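Malate dehydrogenase (Pyrococcus horikoshii, PDB 1V9N) catalyses the reversible oxidation of (S)-malate to oxaloacetate with NAD(+), and is seen here with NADPH bound. Local coordinates at residues D42-H55 with N126-A138. Residues are numbered along the deposited sequence; the frame is centred on the assembly and turned at random.
Sequences DNLVMADLRGVESH and NHYGIAGYYALMA. With NDP (NADPH dihydro-nicotinamide-adenine-dinucleotide phosphate), chain B.
Asn43 of helix 34-49 lies across the ring of Tyr133 from helix 132-139, the two short helical segments crossing at 102°. With CG anti to the backbone N (chi1 168°), its CB sits over the centre of that ring, 3.9 Å from the centroid, a CH-pi contact. Beyond CG the amide divides: OD1 lies 2.8 Å from the O of water 1, which accepts from Ile130 N and also lies close to His55 O, while ND2 hangs over Tyr133 CG, with Tyr128 O 3.2 Å from ND2. At the rim of the same ring, Tyr133 OH donates to Asp42 OD1 (3.2 Å) from above the carboxylate plane, and Met46, a selenomethionine, sets its SE at the ring edge, 3.7 Å from Tyr133 CD1, a Met-aromatic contact. Replacing Tyr133 by an alanine would probably leave Asp42 without this donor and open a gap beneath Asn43 and beside the selenium. Further along, Ile130 CG2 wedges between Ala47 CB, His55 CB and the NADPH ribose. Gly129 O takes the carboxamide N7N of NADPH (3.0 Å), and Arg50 NH2 meets its 2'-phosphate oxygen O2X nearly straight (167°). Ring-face and apolar contacts, with one hydrogen bond at the rim, thus join the helices, while polar groups beside them hold the cofactor's carboxamide and 2'-phosphate.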
loop_
_atom_site.group_PDB
_atom_site.type_symbol
_atom_site.label_atom_id
_atom_site.label_comp_id
_atom_site.label_asym_id
_atom_site.label_seq_id
_atom_site.Cartn_x
_atom_site.Cartn_y
_atom_site.Cartn_z
ATOM N N ASP A 42 15.577 -17.209 -13.459
ATOM C CA ASP A 42 14.492 -16.464 -14.088
ATOM C C ASP A 42 14.229 -15.173 -13.309
ATOM O O ASP A 42 14.080 -14.100 -13.893
ATOM C CB ASP A 42 13.221 -17.318 -14.114
ATOM C CG ASP A 42 12.106 -16.690 -14.934
ATOM O OD1 ASP A 42 10.954 -17.167 -14.834
ATOM O OD2 ASP A 42 12.377 -15.725 -15.682
ATOM N N ASN A 43 14.182 -15.283 -11.983
ATOM C CA ASN A 43 13.935 -14.133 -11.123
ATOM C C ASN A 43 15.069 -13.105 -11.162
ATOM O O ASN A 43 14.822 -11.901 -11.281
ATOM C CB ASN A 43 13.692 -14.616 -9.682
ATOM C CG ASN A 43 13.704 -13.491 -8.673
ATOM O OD1 ASN A 43 14.766 -13.037 -8.254
ATOM N ND2 ASN A 43 12.519 -13.034 -8.270
ATOM N N LEU A 44 16.309 -13.572 -11.067
ATOM C CA LEU A 44 17.450 -12.664 -11.087
ATOM C C LEU A 44 17.645 -12.026 -12.462
ATOM O O LEU A 44 17.991 -10.853 -12.560
ATOM C CB LEU A 44 18.734 -13.397 -10.669
ATOM C CG LEU A 44 18.796 -13.915 -9.226
ATOM C CD1 LEU A 44 20.159 -14.561 -8.967
ATOM C CD2 LEU A 44 18.572 -12.763 -8.262
ATOM N N VAL A 45 17.427 -12.803 -13.520
ATOM C CA VAL A 45 17.588 -12.291 -14.877
ATOM C C VAL A 45 16.514 -11.261 -15.190
ATOM O O VAL A 45 16.781 -10.262 -15.859
ATOM C CB VAL A 45 17.542 -13.436 -15.923
ATOM C CG1 VAL A 45 17.556 -12.861 -17.339
ATOM C CG2 VAL A 45 18.747 -14.353 -15.731
HETATM N N MSE A 46 15.298 -11.491 -14.701
HETATM C CA MSE A 46 14.227 -10.535 -14.945
HETATM C C MSE A 46 14.613 -9.190 -14.341
HETATM O O MSE A 46 14.370 -8.143 -14.943
HETATM C CB MSE A 46 12.905 -11.009 -14.335
HETATM C CG MSE A 46 11.776 -9.994 -14.535
HETATM SE SE MSE A 46 10.084 -10.526 -13.783
HETATM C CE MSE A 46 9.587 -11.823 -15.114
ATOM N N ALA A 47 15.212 -9.220 -13.151
ATOM C CA ALA A 47 15.637 -7.997 -12.478
ATOM C C ALA A 47 16.673 -7.248 -13.316
ATOM O O ALA A 47 16.612 -6.026 -13.451
ATOM C CB ALA A 47 16.222 -8.327 -11.104
ATOM N N ASP A 48 17.635 -7.981 -13.867
ATOM C CA ASP A 48 18.660 -7.357 -14.695
ATOM C C ASP A 48 18.037 -6.790 -15.975
ATOM O O ASP A 48 18.367 -5.682 -16.391
ATOM C CB ASP A 48 19.759 -8.366 -15.038
ATOM C CG ASP A 48 20.666 -8.664 -13.853
ATOM O OD1 ASP A 48 21.202 -7.703 -13.255
ATOM O OD2 ASP A 48 20.845 -9.856 -13.520
ATOM N N LEU A 49 17.128 -7.548 -16.579
ATOM C CA LEU A 49 16.449 -7.117 -17.798
ATOM C C LEU A 49 15.612 -5.854 -17.589
ATOM O O LEU A 49 15.586 -4.968 -18.449
ATOM C CB LEU A 49 15.545 -8.234 -18.327
ATOM C CG LEU A 49 16.220 -9.435 -18.991
ATOM C CD1 LEU A 49 15.182 -10.489 -19.341
ATOM C CD2 LEU A 49 16.947 -8.969 -20.250
ATOM N N ARG A 50 14.926 -5.778 -16.450
ATOM C CA ARG A 50 14.083 -4.625 -16.147
ATOM C C ARG A 50 14.883 -3.439 -15.624
ATOM O O ARG A 50 14.320 -2.392 -15.304
ATOM C CB ARG A 50 13.004 -5.001 -15.125
ATOM C CG ARG A 50 12.019 -6.068 -15.593
ATOM C CD ARG A 50 10.836 -6.171 -14.616
ATOM N NE ARG A 50 10.009 -4.964 -14.652
ATOM C CZ ARG A 50 9.106 -4.708 -15.596
ATOM N NH1 ARG A 50 8.903 -5.581 -16.568
ATOM N NH2 ARG A 50 8.436 -3.561 -15.594
ATOM N N GLY A 51 16.198 -3.606 -15.520
ATOM C CA GLY A 51 17.034 -2.519 -15.048
ATOM C C GLY A 51 17.149 -2.384 -13.545
ATOM O O GLY A 51 17.440 -1.299 -13.038
ATOM N N VAL A 52 16.918 -3.472 -12.818
ATOM C CA VAL A 52 17.025 -3.435 -11.364
ATOM C C VAL A 52 18.327 -4.127 -10.966
ATOM O O VAL A 52 18.315 -5.228 -10.405
ATOM C CB VAL A 52 15.834 -4.157 -10.680
ATOM C CG1 VAL A 52 15.866 -3.903 -9.181
ATOM C CG2 VAL A 52 14.514 -3.681 -11.272
ATOM N N GLU A 53 19.448 -3.473 -11.268
ATOM C CA GLU A 53 20.775 -4.008 -10.969
ATOM C C GLU A 53 20.912 -4.521 -9.544
ATOM O O GLU A 53 21.434 -5.611 -9.318
ATOM C CB GLU A 53 21.848 -2.940 -11.211
ATOM C CG GLU A 53 22.043 -2.551 -12.665
ATOM C CD GLU A 53 23.183 -1.566 -12.848
ATOM O OE1 GLU A 53 23.081 -0.432 -12.336
ATOM O OE2 GLU A 53 24.184 -1.931 -13.499
ATOM N N SER A 54 20.446 -3.729 -8.586
ATOM C CA SER A 54 20.526 -4.096 -7.177
ATOM C C SER A 54 19.980 -5.489 -6.835
ATOM O O SER A 54 20.436 -6.113 -5.876
ATOM C CB SER A 54 19.817 -3.038 -6.326
ATOM O OG SER A 54 18.534 -2.728 -6.840
ATOM N N HIS A 55 19.023 -5.983 -7.615
ATOM C CA HIS A 55 18.448 -7.300 -7.338
ATOM C C HIS A 55 18.694 -8.364 -8.402
ATOM O O HIS A 55 18.033 -9.400 -8.410
ATOM C CB HIS A 55 16.943 -7.163 -7.074
ATOM C CG HIS A 55 16.629 -6.451 -5.797
ATOM N ND1 HIS A 55 16.851 -5.102 -5.622
ATOM C CD2 HIS A 55 16.199 -6.918 -4.601
ATOM C CE1 HIS A 55 16.577 -4.769 -4.372
ATOM N NE2 HIS A 55 16.180 -5.853 -3.732
ATOM N N ASN A 126 13.762 -16.949 2.608
ATOM C CA ASN A 126 14.980 -16.180 2.375
ATOM C C ASN A 126 14.708 -15.070 1.363
ATOM O O ASN A 126 13.618 -15.001 0.803
ATOM C CB ASN A 126 16.095 -17.109 1.859
ATOM C CG ASN A 126 16.863 -17.779 2.985
ATOM O OD1 ASN A 126 17.590 -17.112 3.727
ATOM N ND2 ASN A 126 16.696 -19.094 3.132
ATOM N N HIS A 127 15.696 -14.209 1.128
ATOM C CA HIS A 127 15.542 -13.098 0.186
ATOM C C HIS A 127 15.020 -13.621 -1.150
ATOM O O HIS A 127 15.613 -14.528 -1.728
ATOM C CB HIS A 127 16.892 -12.402 -0.000
ATOM C CG HIS A 127 16.862 -11.247 -0.955
ATOM N ND1 HIS A 127 17.157 -11.380 -2.294
ATOM C CD2 HIS A 127 16.591 -9.936 -0.757
ATOM C CE1 HIS A 127 17.073 -10.198 -2.880
ATOM N NE2 HIS A 127 16.732 -9.306 -1.970
ATOM N N TYR A 128 13.919 -13.058 -1.646
ATOM C CA TYR A 128 13.367 -13.557 -2.903
ATOM C C TYR A 128 13.475 -12.674 -4.149
ATOM O O TYR A 128 12.726 -12.851 -5.105
ATOM C CB TYR A 128 11.909 -14.014 -2.699
ATOM C CG TYR A 128 10.816 -12.947 -2.581
ATOM C CD1 TYR A 128 11.067 -11.594 -2.836
ATOM C CD2 TYR A 128 9.497 -13.323 -2.293
ATOM C CE1 TYR A 128 10.028 -10.644 -2.817
ATOM C CE2 TYR A 128 8.459 -12.386 -2.279
ATOM C CZ TYR A 128 8.728 -11.052 -2.545
ATOM O OH TYR A 128 7.687 -10.141 -2.579
ATOM N N GLY A 129 14.415 -11.737 -4.150
ATOM C CA GLY A 129 14.578 -10.884 -5.314
ATOM C C GLY A 129 13.500 -9.827 -5.456
ATOM O O GLY A 129 12.986 -9.329 -4.460
ATOM N N ILE A 130 13.151 -9.477 -6.693
ATOM C CA ILE A 130 12.135 -8.451 -6.908
ATOM C C ILE A 130 10.731 -8.971 -6.616
ATOM O O ILE A 130 10.373 -10.081 -7.010
ATOM C CB ILE A 130 12.193 -7.876 -8.353
ATOM C CG1 ILE A 130 12.058 -8.995 -9.381
ATOM C CG2 ILE A 130 13.511 -7.131 -8.568
ATOM C CD1 ILE A 130 12.088 -8.496 -10.806
ATOM N N ALA A 131 9.948 -8.165 -5.902
ATOM C CA ALA A 131 8.584 -8.531 -5.543
ATOM C C ALA A 131 7.692 -8.620 -6.784
ATOM O O ALA A 131 6.780 -9.445 -6.846
ATOM C CB ALA A 131 8.013 -7.506 -4.559
ATOM N N GLY A 132 7.966 -7.777 -7.776
ATOM C CA GLY A 132 7.158 -7.777 -8.987
ATOM C C GLY A 132 7.161 -9.098 -9.731
ATOM O O GLY A 132 6.229 -9.409 -10.476
ATOM N N TYR A 133 8.217 -9.880 -9.545
ATOM C CA TYR A 133 8.321 -11.175 -10.201
ATOM C C TYR A 133 7.140 -12.084 -9.850
ATOM O O TYR A 133 6.603 -12.779 -10.711
ATOM C CB TYR A 133 9.630 -11.859 -9.797
ATOM C CG TYR A 133 9.781 -13.269 -10.319
ATOM C CD1 TYR A 133 10.237 -13.515 -11.618
ATOM C CD2 TYR A 133 9.464 -14.361 -9.514
ATOM C CE1 TYR A 133 10.378 -14.821 -12.096
ATOM C CE2 TYR A 133 9.594 -15.664 -9.979
ATOM C CZ TYR A 133 10.051 -15.889 -11.265
ATOM O OH TYR A 133 10.181 -17.183 -11.706
ATOM N N TYR A 134 6.740 -12.085 -8.582
ATOM C CA TYR A 134 5.636 -12.936 -8.133
ATOM C C TYR A 134 4.283 -12.334 -8.514
ATOM O O TYR A 134 3.362 -13.053 -8.904
ATOM C CB TYR A 134 5.745 -13.148 -6.617
ATOM C CG TYR A 134 7.133 -13.616 -6.235
ATOM C CD1 TYR A 134 7.500 -14.959 -6.358
ATOM C CD2 TYR A 134 8.118 -12.699 -5.887
ATOM C CE1 TYR A 134 8.823 -15.370 -6.156
ATOM C CE2 TYR A 134 9.440 -13.096 -5.684
ATOM C CZ TYR A 134 9.786 -14.425 -5.824
ATOM O OH TYR A 134 11.102 -14.801 -5.666
ATOM N N ALA A 135 4.163 -11.014 -8.420
ATOM C CA ALA A 135 2.904 -10.370 -8.784
ATOM C C ALA A 135 2.608 -10.633 -10.256
ATOM O O ALA A 135 1.463 -10.895 -10.625
ATOM C CB ALA A 135 2.971 -8.866 -8.524
ATOM N N LEU A 136 3.647 -10.565 -11.090
ATOM C CA LEU A 136 3.500 -10.785 -12.531
ATOM C C LEU A 136 2.993 -12.173 -12.873
ATOM O O LEU A 136 2.283 -12.360 -13.867
ATOM C CB LEU A 136 4.827 -10.546 -13.259
ATOM C CG LEU A 136 5.124 -9.109 -13.692
ATOM C CD1 LEU A 136 6.492 -9.055 -14.368
ATOM C CD2 LEU A 136 4.036 -8.622 -14.654
HETATM N N MSE A 137 3.361 -13.151 -12.055
HETATM C CA MSE A 137 2.921 -14.517 -12.277
HETATM C C MSE A 137 1.402 -14.586 -12.347
HETATM O O MSE A 137 0.839 -15.279 -13.201
HETATM C CB MSE A 137 3.431 -15.426 -11.154
HETATM C CG MSE A 137 4.936 -15.678 -11.203
HETATM SE SE MSE A 137 5.554 -16.732 -9.698
HETATM C CE MSE A 137 4.634 -18.387 -10.088
ATOM N N ALA A 138 0.735 -13.862 -11.453
ATOM C CA ALA A 138 -0.721 -13.856 -11.427
ATOM C C ALA A 138 -1.303 -13.088 -12.619
ATOM O O ALA A 138 -2.275 -13.528 -13.231
ATOM C CB ALA A 138 -1.218 -13.254 -10.117
HETATM P PA NDP B . 11.653 2.292 -8.494
HETATM O O1A NDP B . 12.646 1.898 -9.465
HETATM O O2A NDP B . 11.610 3.660 -7.868
HETATM O O5B NDP B . 10.189 1.968 -9.158
HETATM C C5B NDP B . 8.967 2.216 -8.438
HETATM C C4B NDP B . 7.835 1.753 -9.374
HETATM O O4B NDP B . 7.434 2.945 -10.075
HETATM C C3B NDP B . 8.150 0.733 -10.433
HETATM O O3B NDP B . 6.996 -0.152 -10.559
HETATM C C2B NDP B . 8.383 1.480 -11.699
HETATM O O2B NDP B . 8.170 0.779 -12.936
HETATM C C1B NDP B . 7.521 2.684 -11.475
HETATM N N9A NDP B . 8.032 3.949 -12.073
HETATM C C8A NDP B . 9.369 4.427 -12.174
HETATM N N7A NDP B . 9.407 5.606 -12.751
HETATM C C5A NDP B . 8.115 5.938 -13.045
HETATM C C6A NDP B . 7.474 7.063 -13.655
HETATM N N6A NDP B . 8.202 8.102 -14.079
HETATM N N1A NDP B . 6.104 7.077 -13.802
HETATM C C2A NDP B . 5.348 6.018 -13.366
HETATM N N3A NDP B . 5.855 4.916 -12.776
HETATM C C4A NDP B . 7.257 4.935 -12.642
HETATM O O3 NDP B . 11.531 1.290 -7.290
HETATM P PN NDP B . 12.413 0.776 -6.076
HETATM O O1N NDP B . 11.663 1.139 -4.877
HETATM O O2N NDP B . 13.733 1.454 -6.311
HETATM O O5D NDP B . 12.447 -0.788 -6.367
HETATM C C5D NDP B . 13.664 -1.580 -6.271
HETATM C C4D NDP B . 13.366 -3.092 -6.610
HETATM O O4D NDP B . 13.903 -3.856 -5.545
HETATM C C3D NDP B . 11.879 -3.513 -6.707
HETATM O O3D NDP B . 11.742 -4.398 -7.827
HETATM C C2D NDP B . 11.551 -4.157 -5.371
HETATM O O2D NDP B . 10.518 -5.112 -5.494
HETATM C C1D NDP B . 12.934 -4.736 -4.972
HETATM N N1N NDP B . 13.164 -4.808 -3.504
HETATM C C2N NDP B . 13.295 -6.112 -2.950
HETATM C C3N NDP B . 13.531 -6.193 -1.516
HETATM C C7N NDP B . 13.686 -7.508 -0.884
HETATM O O7N NDP B . 13.895 -7.657 0.326
HETATM N N7N NDP B . 13.600 -8.643 -1.630
HETATM C C4N NDP B . 13.618 -4.976 -0.772
HETATM C C5N NDP B . 13.480 -3.714 -1.334
HETATM C C6N NDP B . 13.257 -3.623 -2.707
HETATM P P2B NDP B . 9.274 0.161 -13.838
HETATM O O1X NDP B . 8.812 0.527 -15.187
HETATM O O2X NDP B . 9.311 -1.322 -13.654
HETATM O O3X NDP B . 10.625 0.788 -13.505
HETATM O O HOH W 1 15.223 -10.306 -8.454
#